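Local coordinates for protein hypothetical oxidoreductase ycnD (PDB 1ZCH) that transfers electrons from NADH or NADPH to FMN and, as a homodimeric flavoprotein, also reduces nitroaromatic compounds, quinones, chromates and azo dyes, at residues A[15-21]-A[69-74]; A[59-63]-A[144-149]; A[130-136]-A[159-165]. All coordinates share one frame; numbering follows the deposited sequence. Where two conformers were deposited one is given.

Contact 1. Residues A[15-21]-A[69-74]; sequences RSYTDEP and WIDQAP. With FMN (flavin mononucleotide), chain D.
Arg15 and Trp69 begin a loop-to-helix contact at the rim of the FMN pocket of this nitroreductase-fold subunit: the loop 15-21, between helix 3-9 and helix 24-36, lies along the short helix 68-72 and the turn after it. At the flavin end the evidence is a CH-pi contact, with Arg15 CD 3.6 Å from the centroid of the Trp69 six-membered ring and only 9° off its normal. Extended from CG to NE, the arginine carries its guanidinium past the indole, nearly perpendicular to it. There NE donates to FMN O2 over 2.7 Å, and NH2 donates to FMN N1, which lies in the guanidinium plane at its edge, over 3.1 Å. These bonds fix the rotation of the group, whose charge would probably stabilise electron density gathered on N1 and O2.

Further along, Tyr17 N gives Gln72 OE1 a nearly straight bond of 2.7 Å (175° at the hydrogen), arriving from above the amide plane. Gln72 reaches the loop with CG anti to its backbone N (chi1 -172°) and the chain extended beyond. A water donates to both Gln72 OE1 and Arg15 O, giving OE1 a second donor. Ala73, the first residue past the helix, sets CB over one face of the Tyr17 ring, 4.1 Å from its centroid. At the far end Glu20 O meets Pro74 CG at 3.6 Å.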
loop_
_atom_site.group_PDB
_atom_site.type_symbol
_atom_site.label_atom_id
_atom_site.label_comp_id
_atom_site.label_asym_id
_atom_site.label_seq_id
_atom_site.Cartn_x
_atom_site.Cartn_y
_atom_site.Cartn_z
ATOM N N ARG A 15 2.366 -6.633 -19.865
ATOM C CA ARG A 15 3.399 -7.665 -19.756
ATOM C C ARG A 15 4.151 -7.896 -21.067
ATOM O O ARG A 15 4.885 -8.877 -21.212
ATOM C CB ARG A 15 2.791 -8.981 -19.269
ATOM C CG ARG A 15 2.211 -8.901 -17.865
ATOM C CD ARG A 15 1.773 -10.266 -17.358
ATOM N NE ARG A 15 1.208 -10.182 -16.013
ATOM C CZ ARG A 15 -0.031 -9.783 -15.740
ATOM N NH1 ARG A 15 -0.855 -9.434 -16.722
ATOM N NH2 ARG A 15 -0.443 -9.724 -14.480
ATOM N N SER A 16 3.951 -6.991 -22.018
ATOM C CA SER A 16 4.624 -7.047 -23.312
ATOM C C SER A 16 5.197 -5.652 -23.529
ATOM O O SER A 16 4.444 -4.683 -23.660
ATOM C CB SER A 16 3.635 -7.386 -24.428
ATOM O OG SER A 16 4.290 -7.401 -25.688
ATOM N N TYR A 17 6.524 -5.557 -23.564
ATOM C CA TYR A 17 7.206 -4.275 -23.718
ATOM C C TYR A 17 8.139 -4.184 -24.922
ATOM O O TYR A 17 8.644 -5.194 -25.410
ATOM C CB TYR A 17 8.025 -3.986 -22.458
ATOM C CG TYR A 17 7.193 -3.822 -21.208
ATOM C CD1 TYR A 17 6.673 -2.578 -20.855
ATOM C CD2 TYR A 17 6.911 -4.916 -20.385
ATOM C CE1 TYR A 17 5.892 -2.422 -19.714
ATOM C CE2 TYR A 17 6.130 -4.770 -19.239
ATOM C CZ TYR A 17 5.625 -3.518 -18.911
ATOM O OH TYR A 17 4.868 -3.358 -17.772
ATOM N N THR A 18 8.364 -2.957 -25.389
ATOM C CA THR A 18 9.276 -2.716 -26.501
ATOM C C THR A 18 10.644 -2.522 -25.853
ATOM O O THR A 18 10.774 -2.613 -24.629
ATOM C CB THR A 18 8.918 -1.433 -27.279
ATOM O OG1 THR A 18 9.192 -0.286 -26.463
ATOM C CG2 THR A 18 7.445 -1.433 -27.665
ATOM N N ASP A 19 11.658 -2.247 -26.665
ATOM C CA ASP A 19 13.007 -2.054 -26.151
ATOM C C ASP A 19 13.314 -0.575 -25.933
ATOM O O ASP A 19 14.442 -0.211 -25.601
ATOM C CB ASP A 19 14.021 -2.655 -27.127
ATOM C CG ASP A 19 14.040 -1.937 -28.461
ATOM O OD1 ASP A 19 12.951 -1.679 -29.017
ATOM O OD2 ASP A 19 15.144 -1.633 -28.961
ATOM N N GLU A 20 12.305 0.271 -26.116
ATOM C CA GLU A 20 12.465 1.714 -25.949
ATOM C C GLU A 20 12.861 2.023 -24.509
ATOM O O GLU A 20 12.254 1.516 -23.567
ATOM C CB GLU A 20 11.153 2.434 -26.281
ATOM C CG GLU A 20 11.306 3.921 -26.600
ATOM C CD GLU A 20 9.973 4.650 -26.678
ATOM O OE1 GLU A 20 8.982 4.042 -27.133
ATOM O OE2 GLU A 20 9.917 5.838 -26.298
ATOM N N PRO A 21 13.885 2.867 -24.318
ATOM C CA PRO A 21 14.318 3.205 -22.961
ATOM C C PRO A 21 13.335 4.123 -22.243
ATOM O O PRO A 21 12.524 4.798 -22.873
ATOM C CB PRO A 21 15.664 3.881 -23.195
ATOM C CG PRO A 21 15.441 4.590 -24.494
ATOM C CD PRO A 21 14.735 3.535 -25.321
ATOM N N TRP A 69 8.684 -10.524 -18.841
ATOM C CA TRP A 69 8.482 -9.084 -18.931
ATOM C C TRP A 69 9.472 -8.291 -18.079
ATOM O O TRP A 69 9.741 -7.126 -18.363
ATOM C CB TRP A 69 7.033 -8.721 -18.576
ATOM C CG TRP A 69 6.414 -9.567 -17.505
ATOM C CD1 TRP A 69 6.406 -9.323 -16.160
ATOM C CD2 TRP A 69 5.696 -10.791 -17.696
ATOM N NE1 TRP A 69 5.723 -10.321 -15.501
ATOM C CE2 TRP A 69 5.278 -11.235 -16.421
ATOM C CE3 TRP A 69 5.365 -11.559 -18.823
ATOM C CZ2 TRP A 69 4.542 -12.411 -16.240
ATOM C CZ3 TRP A 69 4.633 -12.729 -18.643
ATOM C CH2 TRP A 69 4.231 -13.143 -17.359
ATOM N N ILE A 70 10.021 -8.924 -17.046
ATOM C CA ILE A 70 11.004 -8.266 -16.188
ATOM C C ILE A 70 12.291 -8.087 -16.997
ATOM O O ILE A 70 12.905 -7.016 -16.986
ATOM C CB ILE A 70 11.311 -9.113 -14.927
ATOM C CG1 ILE A 70 10.069 -9.186 -14.036
ATOM C CG2 ILE A 70 12.487 -8.509 -14.156
ATOM C CD1 ILE A 70 10.241 -10.056 -12.800
ATOM N N ASP A 71 12.685 -9.142 -17.705
ATOM C CA ASP A 71 13.888 -9.122 -18.535
ATOM C C ASP A 71 13.696 -8.169 -19.716
ATOM O O ASP A 71 14.602 -7.421 -20.095
ATOM C CB ASP A 71 14.198 -10.527 -19.047
ATOM C CG ASP A 71 15.472 -10.579 -19.859
ATOM O OD1 ASP A 71 16.556 -10.336 -19.286
ATOM O OD2 ASP A 71 15.388 -10.858 -21.073
ATOM N N GLN A 72 12.504 -8.219 -20.298
ATOM C CA GLN A 72 12.155 -7.413 -21.459
ATOM C C GLN A 72 12.082 -5.904 -21.215
ATOM O O GLN A 72 12.598 -5.119 -22.014
ATOM C CB GLN A 72 10.822 -7.916 -22.024
ATOM C CG GLN A 72 10.402 -7.302 -23.345
ATOM C CD GLN A 72 9.091 -7.879 -23.848
ATOM O OE1 GLN A 72 8.049 -7.738 -23.203
ATOM N NE2 GLN A 72 9.136 -8.541 -25.001
ATOM N N ALA A 73 11.444 -5.490 -20.123
ATOM C CA ALA A 73 11.317 -4.064 -19.818
ATOM C C ALA A 73 12.658 -3.476 -19.395
ATOM O O ALA A 73 13.469 -4.157 -18.774
ATOM C CB ALA A 73 10.284 -3.848 -18.717
ATOM N N PRO A 74 12.899 -2.193 -19.716
ATOM C CA PRO A 74 14.152 -1.512 -19.374
ATOM C C PRO A 74 14.318 -1.126 -17.905
ATOM O O PRO A 74 15.435 -0.882 -17.443
ATOM C CB PRO A 74 14.127 -0.288 -20.283
ATOM C CG PRO A 74 12.674 0.049 -20.326
ATOM C CD PRO A 74 12.026 -1.311 -20.512
HETATM N N1 FMN D . 1.591 -9.926 -12.170
HETATM C C2 FMN D . 2.532 -10.760 -12.652
HETATM O O2 FMN D . 2.574 -11.079 -13.810
HETATM N N3 FMN D . 3.551 -11.320 -11.804
HETATM C C4 FMN D . 3.622 -11.018 -10.439
HETATM O O4 FMN D . 4.500 -11.519 -9.760
HETATM C C4A FMN D . 2.612 -10.097 -9.905
HETATM N N5 FMN D . 2.618 -9.768 -8.573
HETATM C C5A FMN D . 1.769 -8.763 -8.146
HETATM C C6 FMN D . 1.925 -8.293 -6.798
HETATM C C7 FMN D . 1.151 -7.249 -6.299
HETATM C C7M FMN D . 1.397 -6.744 -4.891
HETATM C C8 FMN D . 0.115 -6.628 -7.146
HETATM C C8M FMN D . -0.721 -5.465 -6.672
HETATM C C9 FMN D . -0.084 -7.102 -8.473
HETATM C C9A FMN D . 0.741 -8.156 -8.991
HETATM N N10 FMN D . 0.676 -8.643 -10.380
HETATM C C10 FMN D . 1.592 -9.551 -10.847
HETATM C "C1'" FMN D . -0.379 -8.094 -11.295
HETATM C "C2'" FMN D . -1.793 -8.708 -11.019
HETATM O "O2'" FMN D . -1.839 -10.014 -11.610
HETATM C "C3'" FMN D . -2.835 -7.764 -11.640
HETATM O "O3'" FMN D . -2.752 -6.494 -10.964
HETATM C "C4'" FMN D . -4.271 -8.318 -11.479
HETATM O "O4'" FMN D . -4.439 -9.544 -12.197
HETATM C "C5'" FMN D . -5.244 -7.253 -11.965
HETATM O "O5'" FMN D . -5.100 -7.072 -13.514
HETATM P P FMN D . -4.735 -5.665 -14.013
HETATM O O1P FMN D . -5.894 -4.795 -13.915
HETATM O O2P FMN D . -4.331 -5.770 -15.401
HETATM O O3P FMN D . -3.644 -5.104 -13.225
HETATM O O HOH W 1 7.565 -10.080 -22.081
HETATM O O HOH W 2 6.087 -10.049 -25.691
#

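Contact 2. Residues A[59-63]-A[144-149]; sequences KISEL and ELIELL
Ile60 and Leu145 face each other with CA atoms 7.0 Å apart where two helices pass antiparallel: the axes of residues 59-63 and 144-148 approach to 10.7 Å, at 165° between their N-to-C directions. This is apolar helix-to-helix packing within the alpha/beta nitroreductase fold, joining the last turn of helix 54-63 to that of helix 142-148. Both helices rest against strand 75-82 of the central sheet, Ile60 on Phe76 and Leu145 on Leu78.

Three leucines and an isoleucine carry the interface. Leu63 reaches across with both methyls to the stem of Glu144, CD2 standing 3.6 Å from Glu144 CB and CD1 3.8 Å from the same carbon. The glutamate chain bends at chi2 (67°), and it is CB and CG that meet the leucine, not the carboxylate. Leu148 enters from the other helix with CG anti to its backbone N (chi1 179°) and lies at about a right angle to both Lys59 and Ile60. Its CD2 meets both Lys59 CB, at 4.0 Å, and Ile60 CG1, while the other methyl meets the lysine stem. The lysine thus contributes its aliphatic part, and its end leads away from the partner helix.

On the side of strand 75-82, Leu149 makes only a long approach to Ile60, methyl to methyl. Leu149 also makes backbone hydrogen bonds to the second subunit, which places this end of the contact beside the dimer interface. Ile60 CG1 marks the meeting point of two leucines, 4.1 Å from Leu145 CD1 and 4.1 Å from Leu148 CD2.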
loop_
_atom_site.group_PDB
_atom_site.type_symbol
_atom_site.label_atom_id
_atom_site.label_comp_id
_atom_site.label_asym_id
_atom_site.label_seq_id
_atom_site.Cartn_x
_atom_site.Cartn_y
_atom_site.Cartn_z
ATOM N N LYS A 59 18.858 -11.511 -13.391
ATOM C CA LYS A 59 18.942 -12.344 -12.197
ATOM C C LYS A 59 17.674 -12.181 -11.362
ATOM O O LYS A 59 17.151 -13.149 -10.816
ATOM C CB LYS A 59 20.158 -11.946 -11.357
ATOM C CG LYS A 59 21.497 -12.123 -12.055
ATOM C CD LYS A 59 22.637 -11.653 -11.166
ATOM C CE LYS A 59 23.979 -11.815 -11.855
ATOM N NZ LYS A 59 24.248 -13.236 -12.201
ATOM N N ILE A 60 17.190 -10.947 -11.259
ATOM C CA ILE A 60 15.976 -10.676 -10.499
ATOM C C ILE A 60 14.814 -11.452 -11.108
ATOM O O ILE A 60 14.012 -12.059 -10.394
ATOM C CB ILE A 60 15.636 -9.165 -10.507
ATOM C CG1 ILE A 60 16.687 -8.393 -9.705
ATOM C CG2 ILE A 60 14.243 -8.939 -9.930
ATOM C CD1 ILE A 60 16.469 -6.885 -9.673
ATOM N N SER A 61 14.732 -11.428 -12.434
ATOM C CA SER A 61 13.673 -12.130 -13.147
ATOM C C SER A 61 13.669 -13.619 -12.807
ATOM O O SER A 61 12.610 -14.221 -12.607
ATOM C CB SER A 61 13.853 -11.950 -14.653
ATOM O OG SER A 61 12.863 -12.668 -15.366
ATOM N N GLU A 62 14.859 -14.209 -12.744
ATOM C CA GLU A 62 14.993 -15.628 -12.435
ATOM C C GLU A 62 14.548 -15.922 -11.007
ATOM O O GLU A 62 13.894 -16.931 -10.744
ATOM C CB GLU A 62 16.445 -16.073 -12.638
ATOM C CG GLU A 62 17.007 -15.693 -14.003
ATOM C CD GLU A 62 18.382 -16.277 -14.265
ATOM O OE1 GLU A 62 19.275 -16.130 -13.401
ATOM O OE2 GLU A 62 18.569 -16.878 -15.348
ATOM N N LEU A 63 14.904 -15.035 -10.086
ATOM C CA LEU A 63 14.533 -15.201 -8.687
ATOM C C LEU A 63 13.025 -15.011 -8.500
ATOM O O LEU A 63 12.443 -15.511 -7.534
ATOM C CB LEU A 63 15.295 -14.193 -7.822
ATOM C CG LEU A 63 16.816 -14.378 -7.734
ATOM C CD1 LEU A 63 17.438 -13.234 -6.945
ATOM C CD2 LEU A 63 17.128 -15.708 -7.070
ATOM N N GLU A 144 18.155 -14.476 -1.516
ATOM C CA GLU A 144 19.009 -14.252 -2.680
ATOM C C GLU A 144 18.902 -12.804 -3.150
ATOM O O GLU A 144 19.903 -12.174 -3.501
ATOM C CB GLU A 144 18.603 -15.163 -3.845
ATOM C CG GLU A 144 18.825 -16.658 -3.642
ATOM C CD GLU A 144 17.939 -17.258 -2.566
ATOM O OE1 GLU A 144 16.832 -16.724 -2.326
ATOM O OE2 GLU A 144 18.346 -18.282 -1.971
ATOM N N LEU A 145 17.677 -12.289 -3.172
ATOM C CA LEU A 145 17.427 -10.924 -3.617
ATOM C C LEU A 145 18.049 -9.929 -2.643
ATOM O O LEU A 145 18.630 -8.925 -3.051
ATOM C CB LEU A 145 15.919 -10.677 -3.734
ATOM C CG LEU A 145 15.477 -9.340 -4.340
ATOM C CD1 LEU A 145 15.999 -9.213 -5.769
ATOM C CD2 LEU A 145 13.956 -9.257 -4.324
ATOM N N ILE A 146 17.919 -10.221 -1.353
ATOM C CA ILE A 146 18.473 -9.373 -0.303
ATOM C C ILE A 146 19.988 -9.260 -0.474
ATOM O O ILE A 146 20.559 -8.174 -0.363
ATOM C CB ILE A 146 18.144 -9.958 1.091
ATOM C CG1 ILE A 146 16.682 -9.661 1.440
ATOM C CG2 ILE A 146 19.092 -9.406 2.142
ATOM C CD1 ILE A 146 16.157 -10.440 2.625
ATOM N N GLU A 147 20.630 -10.388 -0.759
ATOM C CA GLU A 147 22.076 -10.421 -0.949
ATOM C C GLU A 147 22.491 -9.717 -2.235
ATOM O O GLU A 147 23.465 -8.964 -2.257
ATOM C CB GLU A 147 22.572 -11.868 -0.971
ATOM C CG GLU A 147 22.309 -12.596 0.330
ATOM C CD GLU A 147 22.961 -11.902 1.511
ATOM O OE1 GLU A 147 22.403 -11.961 2.626
ATOM O OE2 GLU A 147 24.040 -11.301 1.322
ATOM N N LEU A 148 21.743 -9.964 -3.305
ATOM C CA LEU A 148 22.040 -9.369 -4.601
ATOM C C LEU A 148 22.002 -7.845 -4.583
ATOM O O LEU A 148 22.874 -7.185 -5.148
ATOM C CB LEU A 148 21.052 -9.883 -5.653
ATOM C CG LEU A 148 21.210 -9.336 -7.075
ATOM C CD1 LEU A 148 22.543 -9.791 -7.665
ATOM C CD2 LEU A 148 20.057 -9.824 -7.939
ATOM N N LEU A 149 20.992 -7.287 -3.927
ATOM C CA LEU A 149 20.827 -5.841 -3.877
ATOM C C LEU A 149 21.384 -5.186 -2.617
ATOM O O LEU A 149 21.205 -3.986 -2.401
ATOM C CB LEU A 149 19.346 -5.497 -4.047
ATOM C CG LEU A 149 18.744 -6.058 -5.342
ATOM C CD1 LEU A 149 17.289 -5.621 -5.481
ATOM C CD2 LEU A 149 19.564 -5.573 -6.535
#

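Contact 3. Residues A[130-136]-A[159-165]; sequences LGTVPIG and SGLVIGH. With FMN (flavin mononucleotide), chain D.
Ile135 and Gly160 are joined by a pair of backbone hydrogen bonds, Ile135 N to Gly160 O at 2.8 Å and Gly160 N to Ile135 O at 2.9 Å. Gly160 O is gripped twice: Ile135 N comes from above its carbonyl plane, whereas Ser159 OG donates within that plane, on a lone pair, over 3.0 Å. Set anti to the backbone N (chi1 -179°), Ser159 OG also lies 3.6 Å from Ile135 N. Replacing Ser159 by an alanine would probably leave Gly160 O with Ile135 N as its remaining donor within this pair of strands and open a small gap beside the Ile135 backbone. One residue further, Gly136 N donates to FMN N5 over 2.7 Å, at 166°.

Similar pairs at Val133-Val162 and Gly131-Gly164 complete an antiparallel ladder, with Thr132-Ile163 and Pro134-Leu161 as the non-hydrogen-bonded pairs. Within the chain, strand 131-135 is an outermost strand of a four-stranded antiparallel sheet, next to strand 155-164, and its C-terminal end serves the flavin.

Val133, Ile135 and Val162 share the face covered by Trp69 and Ile70, while Thr132 and Leu161 meet helix 104-127 on the other, where Glu126 bonds Thr132 OG1. Val133 divides its methyls, CG1 lying 3.5 Å from Val162 CB and CG2, anti to the backbone N, reaching FMN N1 at 3.6 Å. Pro134 CB touches flavin C8 and C9, and Ile135 CD1 the pyrimidine at FMN N3. At the opposite end Leu130 CD2 sits over the His165 ring, 3.7 Å from its centroid and 21° off the normal.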
loop_
_atom_site.group_PDB
_atom_site.type_symbol
_atom_site.label_atom_id
_atom_site.label_comp_id
_atom_site.label_asym_id
_atom_site.label_seq_id
_atom_site.Cartn_x
_atom_site.Cartn_y
_atom_site.Cartn_z
ATOM N N LEU A 130 3.460 5.098 -19.910
ATOM C CA LEU A 130 4.240 3.893 -19.656
ATOM C C LEU A 130 3.368 2.743 -19.172
ATOM O O LEU A 130 2.299 2.955 -18.598
ATOM C CB LEU A 130 5.325 4.178 -18.612
ATOM C CG LEU A 130 6.364 5.232 -19.006
ATOM C CD1 LEU A 130 7.135 5.673 -17.781
ATOM C CD2 LEU A 130 7.296 4.658 -20.072
ATOM N N GLY A 131 3.831 1.524 -19.414
ATOM C CA GLY A 131 3.099 0.356 -18.966
ATOM C C GLY A 131 3.786 -0.150 -17.717
ATOM O O GLY A 131 4.983 0.088 -17.534
ATOM N N THR A 132 3.039 -0.819 -16.843
ATOM C CA THR A 132 3.618 -1.356 -15.617
ATOM C C THR A 132 2.937 -2.657 -15.204
ATOM O O THR A 132 1.853 -2.995 -15.692
ATOM C CB THR A 132 3.460 -0.385 -14.405
ATOM O OG1 THR A 132 2.106 -0.430 -13.931
ATOM C CG2 THR A 132 3.805 1.055 -14.796
ATOM N N VAL A 133 3.598 -3.385 -14.311
ATOM C CA VAL A 133 3.046 -4.607 -13.736
ATOM C C VAL A 133 3.823 -4.884 -12.453
ATOM O O VAL A 133 5.053 -4.959 -12.461
ATOM C CB VAL A 133 3.120 -5.835 -14.689
ATOM C CG1 VAL A 133 4.565 -6.257 -14.944
ATOM C CG2 VAL A 133 2.323 -6.990 -14.078
ATOM N N PRO A 134 3.114 -4.986 -11.319
ATOM C CA PRO A 134 3.826 -5.253 -10.065
ATOM C C PRO A 134 4.322 -6.694 -10.066
ATOM O O PRO A 134 3.820 -7.519 -10.829
ATOM C CB PRO A 134 2.758 -5.020 -8.993
ATOM C CG PRO A 134 1.763 -4.102 -9.664
ATOM C CD PRO A 134 1.698 -4.671 -11.063
ATOM N N ILE A 135 5.306 -6.985 -9.221
ATOM C CA ILE A 135 5.863 -8.331 -9.132
ATOM C C ILE A 135 5.956 -8.763 -7.670
ATOM O O ILE A 135 6.934 -8.472 -6.985
ATOM C CB ILE A 135 7.278 -8.406 -9.762
ATOM C CG1 ILE A 135 7.225 -8.013 -11.246
ATOM C CG2 ILE A 135 7.843 -9.813 -9.597
ATOM C CD1 ILE A 135 6.450 -8.981 -12.129
ATOM N N GLY A 136 4.930 -9.458 -7.193
ATOM C CA GLY A 136 4.936 -9.911 -5.814
ATOM C C GLY A 136 5.847 -11.106 -5.613
ATOM O O GLY A 136 6.201 -11.443 -4.481
ATOM N N SER A 159 7.486 -5.790 -3.117
ATOM C CA SER A 159 7.015 -5.945 -4.487
ATOM C C SER A 159 7.850 -5.178 -5.493
ATOM O O SER A 159 8.349 -4.091 -5.211
ATOM C CB SER A 159 5.559 -5.481 -4.601
ATOM O OG SER A 159 5.062 -5.636 -5.926
ATOM N N GLY A 160 8.007 -5.764 -6.672
ATOM C CA GLY A 160 8.738 -5.083 -7.714
ATOM C C GLY A 160 7.700 -4.388 -8.569
ATOM O O GLY A 160 6.493 -4.572 -8.376
ATOM N N LEU A 161 8.160 -3.558 -9.493
ATOM C CA LEU A 161 7.262 -2.880 -10.409
ATOM C C LEU A 161 8.018 -2.760 -11.719
ATOM O O LEU A 161 9.052 -2.098 -11.791
ATOM C CB LEU A 161 6.877 -1.483 -9.909
ATOM C CG LEU A 161 5.883 -0.753 -10.831
ATOM C CD1 LEU A 161 4.543 -1.511 -10.864
ATOM C CD2 LEU A 161 5.673 0.677 -10.348
ATOM N N VAL A 162 7.510 -3.439 -12.737
ATOM C CA VAL A 162 8.113 -3.396 -14.057
ATOM C C VAL A 162 7.617 -2.121 -14.734
ATOM O O VAL A 162 6.443 -1.774 -14.621
ATOM C CB VAL A 162 7.689 -4.630 -14.889
ATOM C CG1 VAL A 162 8.175 -4.493 -16.324
ATOM C CG2 VAL A 162 8.257 -5.897 -14.260
ATOM N N ILE A 163 8.515 -1.415 -15.412
ATOM C CA ILE A 163 8.146 -0.190 -16.112
ATOM C C ILE A 163 8.812 -0.150 -17.487
ATOM O O ILE A 163 9.991 -0.485 -17.632
ATOM C CB ILE A 163 8.563 1.074 -15.317
ATOM C CG1 ILE A 163 7.888 1.072 -13.942
ATOM C CG2 ILE A 163 8.162 2.332 -16.089
ATOM C CD1 ILE A 163 8.228 2.283 -13.088
ATOM N N GLY A 164 8.044 0.251 -18.495
ATOM C CA GLY A 164 8.577 0.333 -19.843
ATOM C C GLY A 164 7.517 0.791 -20.825
ATOM O O GLY A 164 6.383 1.069 -20.440
ATOM N N HIS A 165 7.885 0.878 -22.099
ATOM C CA HIS A 165 6.943 1.289 -23.131
ATOM C C HIS A 165 6.182 0.050 -23.607
ATOM O O HIS A 165 6.780 -0.959 -23.976
ATOM C CB HIS A 165 7.706 1.969 -24.275
ATOM C CG HIS A 165 8.332 3.270 -23.872
ATOM N ND1 HIS A 165 7.609 4.438 -23.765
ATOM C CD2 HIS A 165 9.591 3.572 -23.479
ATOM C CE1 HIS A 165 8.395 5.404 -23.321
ATOM N NE2 HIS A 165 9.604 4.904 -23.139
HETATM N N1 FMN D . 1.591 -9.926 -12.170
HETATM C C2 FMN D . 2.532 -10.760 -12.652
HETATM O O2 FMN D . 2.574 -11.079 -13.810
HETATM N N3 FMN D . 3.551 -11.320 -11.804
HETATM C C4 FMN D . 3.622 -11.018 -10.439
HETATM O O4 FMN D . 4.500 -11.519 -9.760
HETATM C C4A FMN D . 2.612 -10.097 -9.905
HETATM N N5 FMN D . 2.618 -9.768 -8.573
HETATM C C5A FMN D . 1.769 -8.763 -8.146
HETATM C C6 FMN D . 1.925 -8.293 -6.798
HETATM C C7 FMN D . 1.151 -7.249 -6.299
HETATM C C7M FMN D . 1.397 -6.744 -4.891
HETATM C C8 FMN D . 0.115 -6.628 -7.146
HETATM C C8M FMN D . -0.721 -5.465 -6.672
HETATM C C9 FMN D . -0.084 -7.102 -8.473
HETATM C C9A FMN D . 0.741 -8.156 -8.991
HETATM N N10 FMN D . 0.676 -8.643 -10.380
HETATM C C10 FMN D . 1.592 -9.551 -10.847
HETATM C "C1'" FMN D . -0.379 -8.094 -11.295
HETATM C "C2'" FMN D . -1.793 -8.708 -11.019
HETATM O "O2'" FMN D . -1.839 -10.014 -11.610
HETATM C "C3'" FMN D . -2.835 -7.764 -11.640
HETATM O "O3'" FMN D . -2.752 -6.494 -10.964
HETATM C "C4'" FMN D . -4.271 -8.318 -11.479
HETATM O "O4'" FMN D . -4.439 -9.544 -12.197
HETATM C "C5'" FMN D . -5.244 -7.253 -11.965
HETATM O "O5'" FMN D . -5.100 -7.072 -13.514
HETATM P P FMN D . -4.735 -5.665 -14.013
HETATM O O1P FMN D . -5.894 -4.795 -13.915
HETATM O O2P FMN D . -4.331 -5.770 -15.401
HETATM O O3P FMN D . -3.644 -5.104 -13.225
#

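Contacts 1 and 3 both line the FMN site, each with one end, and their centres are 10 Å apart: contact 1 grips the N1 and O2 side of the flavin, while contact 3 supplies the donor to N5. They are sewn together where Thr18 N lies 2.9 Å from His165 O, a probable hydrogen bond, and where Ala73 CB packs 3.3 Å from Val162 CG1. Contact 2 lies farther from the flavin, centred 18 Å from contact 1 and 16 Å from contact 3. It touches contact 1 through Ile70 CG2 and Ser61 CB, 3.7 Å apart, but not contact 3. The nearest atoms of the Ile60 side chain and the bound FMN are about 10 Å apart, so contact 2 does not touch the flavin.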